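Local coordinates for xanthomonas outer protein D (Xanthomonas euvesicatoria, PDB 2OIX) that is a type III secreted virulence effector whose C-terminal Ulp1-type cysteine protease domain removes SUMO from its targets, an activity lost in the mutant catalytic fragment described here, at residues Y13-A27 with L141-D153. The protein carries 1 engineered substitution. Residues are numbered along the deposited sequence; the frame is centred on the assembly and turned at random.
Sequences YTDDLARRLRGEPNA and LTGIEVLAHRVLD
Arg20 meets the carboxylate of Glu145 end-on, NH1 to OE2 at 3.1 Å and NH2 to OE1 at 3.0 Å, both nearly straight and on syn lone pairs, with the two flat groups only 17° from coplanar. NE bonds Asp16 OD2 one turn back, completing an Asp16-Arg20-Glu145 salt-bridge network whose three bonds hold the guanidinium in place. Tyr13 OH donates to the same Glu145 OE1 (3.0 Å) from above the carboxylate plane, so that oxygen takes two donors from different directions; Arg177 of helix 171-179 bonds the phenol oxygen as well. With CG of Glu145 opposite its backbone N (chi1 175°) and the chain bent at chi2, the acid turns back toward helix 13-20, where Leu17 CD1 lies against OE1. Leu141 lays both methyls against the root of the Tyr13 ring, CD1 to CG 3.6 Å. Helical segments 13-20 and 141-153 of the Ulp1-type cysteine protease domain run nearly parallel, their axes 11.1 Å apart at closest approach and crossing at -16°; Phe32 of strand 30-32 touches Thr14, Leu17 and Ile144. Leu17 CD2 rests on Ile144 CG2, and Leu21 splits its methyls, CD1 on Ala148 CB and CD2 touching Leu152 CD2 (3.6 Å) and the imidazole carbon CE1 of His149, whose ND1 is tied to Glu145 O. Two successive type II turns, Leu21 to Glu24 and Glu24 to Ala27, fold the chain around Leu152: Glu24 CB meets its CG, Ala27 its CD1, and Pro25 O receives a CA-H...O contact from it. Asn26 ND2 donates to Val151 O at 3.0 Å, tilted from the carbonyl plane.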
loop_
_atom_site.group_PDB
_atom_site.type_symbol
_atom_site.label_atom_id
_atom_site.label_comp_id
_atom_site.label_asym_id
_atom_site.label_seq_id
_atom_site.Cartn_x
_atom_site.Cartn_y
_atom_site.Cartn_z
ATOM N N TYR A 13 -8.656 -1.543 8.998
ATOM C CA TYR A 13 -8.927 -0.300 8.300
ATOM C C TYR A 13 -9.199 -0.547 6.810
ATOM O O TYR A 13 -10.187 -0.037 6.268
ATOM C CB TYR A 13 -7.795 0.691 8.503
ATOM C CG TYR A 13 -8.161 2.091 8.048
ATOM C CD1 TYR A 13 -8.571 3.070 8.963
ATOM C CD2 TYR A 13 -8.126 2.429 6.688
ATOM C CE1 TYR A 13 -8.902 4.370 8.533
ATOM C CE2 TYR A 13 -8.470 3.714 6.257
ATOM C CZ TYR A 13 -8.832 4.666 7.175
ATOM O OH TYR A 13 -9.180 5.921 6.731
ATOM N N THR A 14 -8.364 -1.337 6.155
ATOM C CA THR A 14 -8.563 -1.537 4.711
ATOM C C THR A 14 -9.775 -2.419 4.374
ATOM O O THR A 14 -10.426 -2.206 3.338
ATOM C CB THR A 14 -7.291 -1.985 3.975
ATOM O OG1 THR A 14 -6.882 -3.265 4.456
ATOM C CG2 THR A 14 -6.162 -0.954 4.125
ATOM N N ASP A 15 -10.106 -3.365 5.265
ATOM C CA ASP A 15 -11.376 -4.102 5.205
ATOM C C ASP A 15 -12.554 -3.138 5.249
ATOM O O ASP A 15 -13.445 -3.216 4.400
ATOM C CB ASP A 15 -11.504 -5.117 6.355
ATOM C CG ASP A 15 -10.735 -6.411 6.092
ATOM O OD1 ASP A 15 -10.140 -6.550 5.009
ATOM O OD2 ASP A 15 -10.727 -7.309 6.971
ATOM N N ASP A 16 -12.555 -2.231 6.230
ATOM C CA ASP A 16 -13.632 -1.257 6.384
ATOM C C ASP A 16 -13.709 -0.300 5.188
ATOM O O ASP A 16 -14.812 -0.029 4.682
ATOM C CB ASP A 16 -13.476 -0.491 7.697
ATOM C CG ASP A 16 -14.531 0.578 7.877
ATOM O OD1 ASP A 16 -15.722 0.225 8.045
ATOM O OD2 ASP A 16 -14.175 1.774 7.850
ATOM N N LEU A 17 -12.552 0.205 4.741
ATOM C CA LEU A 17 -12.468 1.018 3.522
ATOM C C LEU A 17 -13.125 0.333 2.328
ATOM O O LEU A 17 -13.961 0.934 1.646
ATOM C CB LEU A 17 -10.998 1.310 3.136
ATOM C CG LEU A 17 -10.801 2.228 1.921
ATOM C CD1 LEU A 17 -11.545 3.592 2.059
ATOM C CD2 LEU A 17 -9.314 2.426 1.725
ATOM N N ALA A 18 -12.725 -0.917 2.076
ATOM C CA ALA A 18 -13.270 -1.707 0.987
ATOM C C ALA A 18 -14.806 -1.805 1.060
ATOM O O ALA A 18 -15.480 -1.753 0.032
ATOM C CB ALA A 18 -12.621 -3.105 0.956
ATOM N N ARG A 19 -15.351 -1.912 2.273
ATOM C CA ARG A 19 -16.799 -1.939 2.468
ATOM C C ARG A 19 -17.412 -0.581 2.143
ATOM O O ARG A 19 -18.486 -0.509 1.520
ATOM C CB ARG A 19 -17.143 -2.329 3.900
ATOM C CG ARG A 19 -16.878 -3.794 4.209
ATOM C CD ARG A 19 -17.042 -4.081 5.706
ATOM N NE ARG A 19 -16.056 -5.070 6.168
ATOM C CZ ARG A 19 -15.362 -4.975 7.307
ATOM N NH1 ARG A 19 -15.516 -3.922 8.114
ATOM N NH2 ARG A 19 -14.499 -5.932 7.634
ATOM N N ARG A 20 -16.733 0.491 2.568
ATOM C CA ARG A 20 -17.208 1.833 2.293
ATOM C C ARG A 20 -17.241 2.130 0.793
ATOM O O ARG A 20 -18.167 2.774 0.325
ATOM C CB ARG A 20 -16.444 2.890 3.101
ATOM C CG ARG A 20 -16.710 2.804 4.609
ATOM C CD ARG A 20 -16.045 3.939 5.366
ATOM N NE ARG A 20 -14.602 3.758 5.529
ATOM C CZ ARG A 20 -13.655 4.531 4.993
ATOM N NH1 ARG A 20 -13.964 5.582 4.222
ATOM N NH2 ARG A 20 -12.378 4.232 5.216
ATOM N N LEU A 21 -16.273 1.601 0.046
ATOM C CA LEU A 21 -16.153 1.845 -1.398
ATOM C C LEU A 21 -16.997 0.920 -2.287
ATOM O O LEU A 21 -17.032 1.091 -3.507
ATOM C CB LEU A 21 -14.674 1.738 -1.837
ATOM C CG LEU A 21 -13.650 2.608 -1.105
ATOM C CD1 LEU A 21 -12.301 2.521 -1.795
ATOM C CD2 LEU A 21 -14.118 4.089 -0.970
ATOM N N ARG A 22 -17.661 -0.058 -1.685
ATOM C CA ARG A 22 -18.400 -1.060 -2.452
ATOM C C ARG A 22 -19.415 -0.477 -3.442
ATOM O O ARG A 22 -20.274 0.321 -3.083
ATOM C CB ARG A 22 -19.089 -2.049 -1.513
ATOM C CG ARG A 22 -18.271 -3.295 -1.291
ATOM C CD ARG A 22 -19.181 -4.450 -0.962
ATOM N NE ARG A 22 -19.490 -4.522 0.460
ATOM C CZ ARG A 22 -20.536 -5.163 0.982
ATOM N NH1 ARG A 22 -21.420 -5.793 0.204
ATOM N NH2 ARG A 22 -20.698 -5.158 2.300
ATOM N N GLY A 23 -19.287 -0.874 -4.704
ATOM C CA GLY A 23 -20.245 -0.456 -5.723
ATOM C C GLY A 23 -19.921 0.858 -6.410
ATOM O O GLY A 23 -20.562 1.202 -7.402
ATOM N N GLU A 24 -18.937 1.600 -5.889
ATOM C CA GLU A 24 -18.527 2.863 -6.506
ATOM C C GLU A 24 -17.871 2.615 -7.866
ATOM O O GLU A 24 -17.243 1.568 -8.067
ATOM C CB GLU A 24 -17.572 3.649 -5.602
ATOM C CG GLU A 24 -18.140 4.036 -4.242
ATOM C CD GLU A 24 -19.000 5.289 -4.284
ATOM O OE1 GLU A 24 -19.524 5.644 -5.367
ATOM O OE2 GLU A 24 -19.154 5.921 -3.214
ATOM N N PRO A 25 -18.056 3.556 -8.817
ATOM C CA PRO A 25 -17.271 3.572 -10.074
ATOM C C PRO A 25 -15.787 3.270 -9.852
ATOM O O PRO A 25 -15.114 3.964 -9.081
ATOM C CB PRO A 25 -17.425 5.017 -10.587
ATOM C CG PRO A 25 -18.481 5.693 -9.678
ATOM C CD PRO A 25 -19.068 4.632 -8.782
ATOM N N ASN A 26 -15.302 2.232 -10.522
ATOM C CA ASN A 26 -13.910 1.814 -10.492
ATOM C C ASN A 26 -13.426 1.068 -9.231
ATOM O O ASN A 26 -12.270 0.701 -9.187
ATOM C CB ASN A 26 -12.940 2.993 -10.738
ATOM C CG ASN A 26 -13.240 3.758 -11.999
ATOM O OD1 ASN A 26 -13.658 3.184 -13.008
ATOM N ND2 ASN A 26 -13.012 5.070 -11.960
ATOM N N ALA A 27 -14.278 0.853 -8.220
ATOM C CA ALA A 27 -13.805 0.193 -6.991
ATOM C C ALA A 27 -13.234 -1.240 -7.219
ATOM O O ALA A 27 -12.373 -1.698 -6.455
ATOM C CB ALA A 27 -14.867 0.155 -5.985
ATOM N N LEU A 141 -2.143 4.466 5.936
ATOM C CA LEU A 141 -3.585 4.314 5.833
ATOM C C LEU A 141 -4.164 5.483 5.061
ATOM O O LEU A 141 -4.989 5.309 4.159
ATOM C CB LEU A 141 -4.245 4.215 7.233
ATOM C CG LEU A 141 -3.958 2.854 7.869
ATOM C CD1 LEU A 141 -4.700 2.566 9.081
ATOM C CD2 LEU A 141 -4.256 1.700 6.835
ATOM N N THR A 142 -3.776 6.689 5.477
ATOM C CA THR A 142 -4.177 7.901 4.804
ATOM C C THR A 142 -3.816 7.924 3.329
ATOM O O THR A 142 -4.673 8.295 2.522
ATOM C CB THR A 142 -3.601 9.159 5.502
ATOM O OG1 THR A 142 -3.808 9.036 6.910
ATOM C CG2 THR A 142 -4.298 10.417 4.959
ATOM N N GLY A 143 -2.598 7.508 2.977
ATOM C CA GLY A 143 -2.209 7.454 1.570
ATOM C C GLY A 143 -3.096 6.495 0.757
ATOM O O GLY A 143 -3.530 6.824 -0.385
ATOM N N ILE A 144 -3.426 5.347 1.353
ATOM C CA ILE A 144 -4.285 4.371 0.680
ATOM C C ILE A 144 -5.655 4.963 0.371
ATOM O O ILE A 144 -6.123 4.856 -0.768
ATOM C CB ILE A 144 -4.406 3.059 1.503
ATOM C CG1 ILE A 144 -3.052 2.276 1.479
ATOM C CG2 ILE A 144 -5.572 2.212 0.947
ATOM C CD1 ILE A 144 -3.020 1.099 2.442
ATOM N N GLU A 145 -6.224 5.617 1.374
ATOM C CA GLU A 145 -7.574 6.214 1.373
ATOM C C GLU A 145 -7.710 7.347 0.323
ATOM O O GLU A 145 -8.645 7.357 -0.479
ATOM C CB GLU A 145 -7.864 6.773 2.760
ATOM C CG GLU A 145 -9.180 7.542 2.879
ATOM C CD GLU A 145 -10.309 6.695 3.425
ATOM O OE1 GLU A 145 -10.015 5.545 3.843
ATOM O OE2 GLU A 145 -11.477 7.185 3.463
ATOM N N VAL A 146 -6.761 8.281 0.362
ATOM C CA VAL A 146 -6.617 9.371 -0.600
ATOM C C VAL A 146 -6.476 8.840 -2.009
ATOM O O VAL A 146 -7.195 9.276 -2.896
ATOM C CB VAL A 146 -5.388 10.230 -0.252
ATOM C CG1 VAL A 146 -5.126 11.271 -1.311
ATOM C CG2 VAL A 146 -5.633 10.972 1.108
ATOM N N LEU A 147 -5.536 7.921 -2.206
ATOM C CA LEU A 147 -5.304 7.391 -3.550
ATOM C C LEU A 147 -6.507 6.541 -4.077
ATOM O O LEU A 147 -6.886 6.664 -5.263
ATOM C CB LEU A 147 -3.991 6.610 -3.571
ATOM C CG LEU A 147 -2.647 7.348 -3.435
ATOM C CD1 LEU A 147 -1.489 6.241 -3.651
ATOM C CD2 LEU A 147 -2.498 8.416 -4.539
ATOM N N ALA A 148 -7.097 5.714 -3.211
ATOM C CA ALA A 148 -8.352 4.997 -3.535
ATOM C C ALA A 148 -9.447 5.935 -4.030
ATOM O O ALA A 148 -10.085 5.664 -5.046
ATOM C CB ALA A 148 -8.853 4.148 -2.346
ATOM N N HIS A 149 -9.680 7.035 -3.320
ATOM C CA HIS A 149 -10.689 7.984 -3.796
ATOM C C HIS A 149 -10.348 8.637 -5.157
ATOM O O HIS A 149 -11.250 8.916 -5.975
ATOM C CB HIS A 149 -11.022 9.002 -2.706
ATOM C CG HIS A 149 -11.934 8.451 -1.644
ATOM N ND1 HIS A 149 -11.481 7.659 -0.613
ATOM C CD2 HIS A 149 -13.275 8.572 -1.464
ATOM C CE1 HIS A 149 -12.502 7.304 0.151
ATOM N NE2 HIS A 149 -13.600 7.852 -0.338
ATOM N N ARG A 150 -9.058 8.849 -5.418
ATOM C CA ARG A 150 -8.645 9.374 -6.721
ATOM C C ARG A 150 -8.900 8.360 -7.843
ATOM O O ARG A 150 -9.222 8.747 -8.962
ATOM C CB ARG A 150 -7.173 9.806 -6.680
ATOM C CG ARG A 150 -6.967 10.970 -5.698
ATOM C CD ARG A 150 -5.541 11.526 -5.768
ATOM N NE ARG A 150 -5.341 12.574 -4.756
ATOM C CZ ARG A 150 -4.163 13.084 -4.410
ATOM N NH1 ARG A 150 -3.087 12.682 -4.991
ATOM N NH2 ARG A 150 -4.048 14.029 -3.453
ATOM N N VAL A 151 -8.778 7.072 -7.552
ATOM C CA VAL A 151 -9.081 6.058 -8.583
ATOM C C VAL A 151 -10.600 6.145 -8.852
ATOM O O VAL A 151 -11.032 6.208 -9.994
ATOM C CB VAL A 151 -8.641 4.655 -8.180
ATOM C CG1 VAL A 151 -9.150 3.631 -9.198
ATOM C CG2 VAL A 151 -7.048 4.584 -8.024
ATOM N N LEU A 152 -11.400 6.214 -7.788
ATOM C CA LEU A 152 -12.853 6.251 -7.920
ATOM C C LEU A 152 -13.322 7.447 -8.720
ATOM O O LEU A 152 -14.252 7.337 -9.531
ATOM C CB LEU A 152 -13.495 6.326 -6.535
ATOM C CG LEU A 152 -13.975 5.043 -5.840
ATOM C CD1 LEU A 152 -13.136 3.781 -6.099
ATOM C CD2 LEU A 152 -14.132 5.298 -4.348
ATOM N N ASP A 153 -12.703 8.603 -8.471
ATOM C CA ASP A 153 -13.230 9.817 -9.070
ATOM C C ASP A 153 -12.526 10.154 -10.368
ATOM O O ASP A 153 -12.829 11.171 -11.002
ATOM C CB ASP A 153 -13.269 10.972 -8.060
ATOM C CG ASP A 153 -11.919 11.634 -7.835
ATOM O OD1 ASP A 153 -10.911 11.226 -8.443
ATOM O OD2 ASP A 153 -11.863 12.584 -7.008
#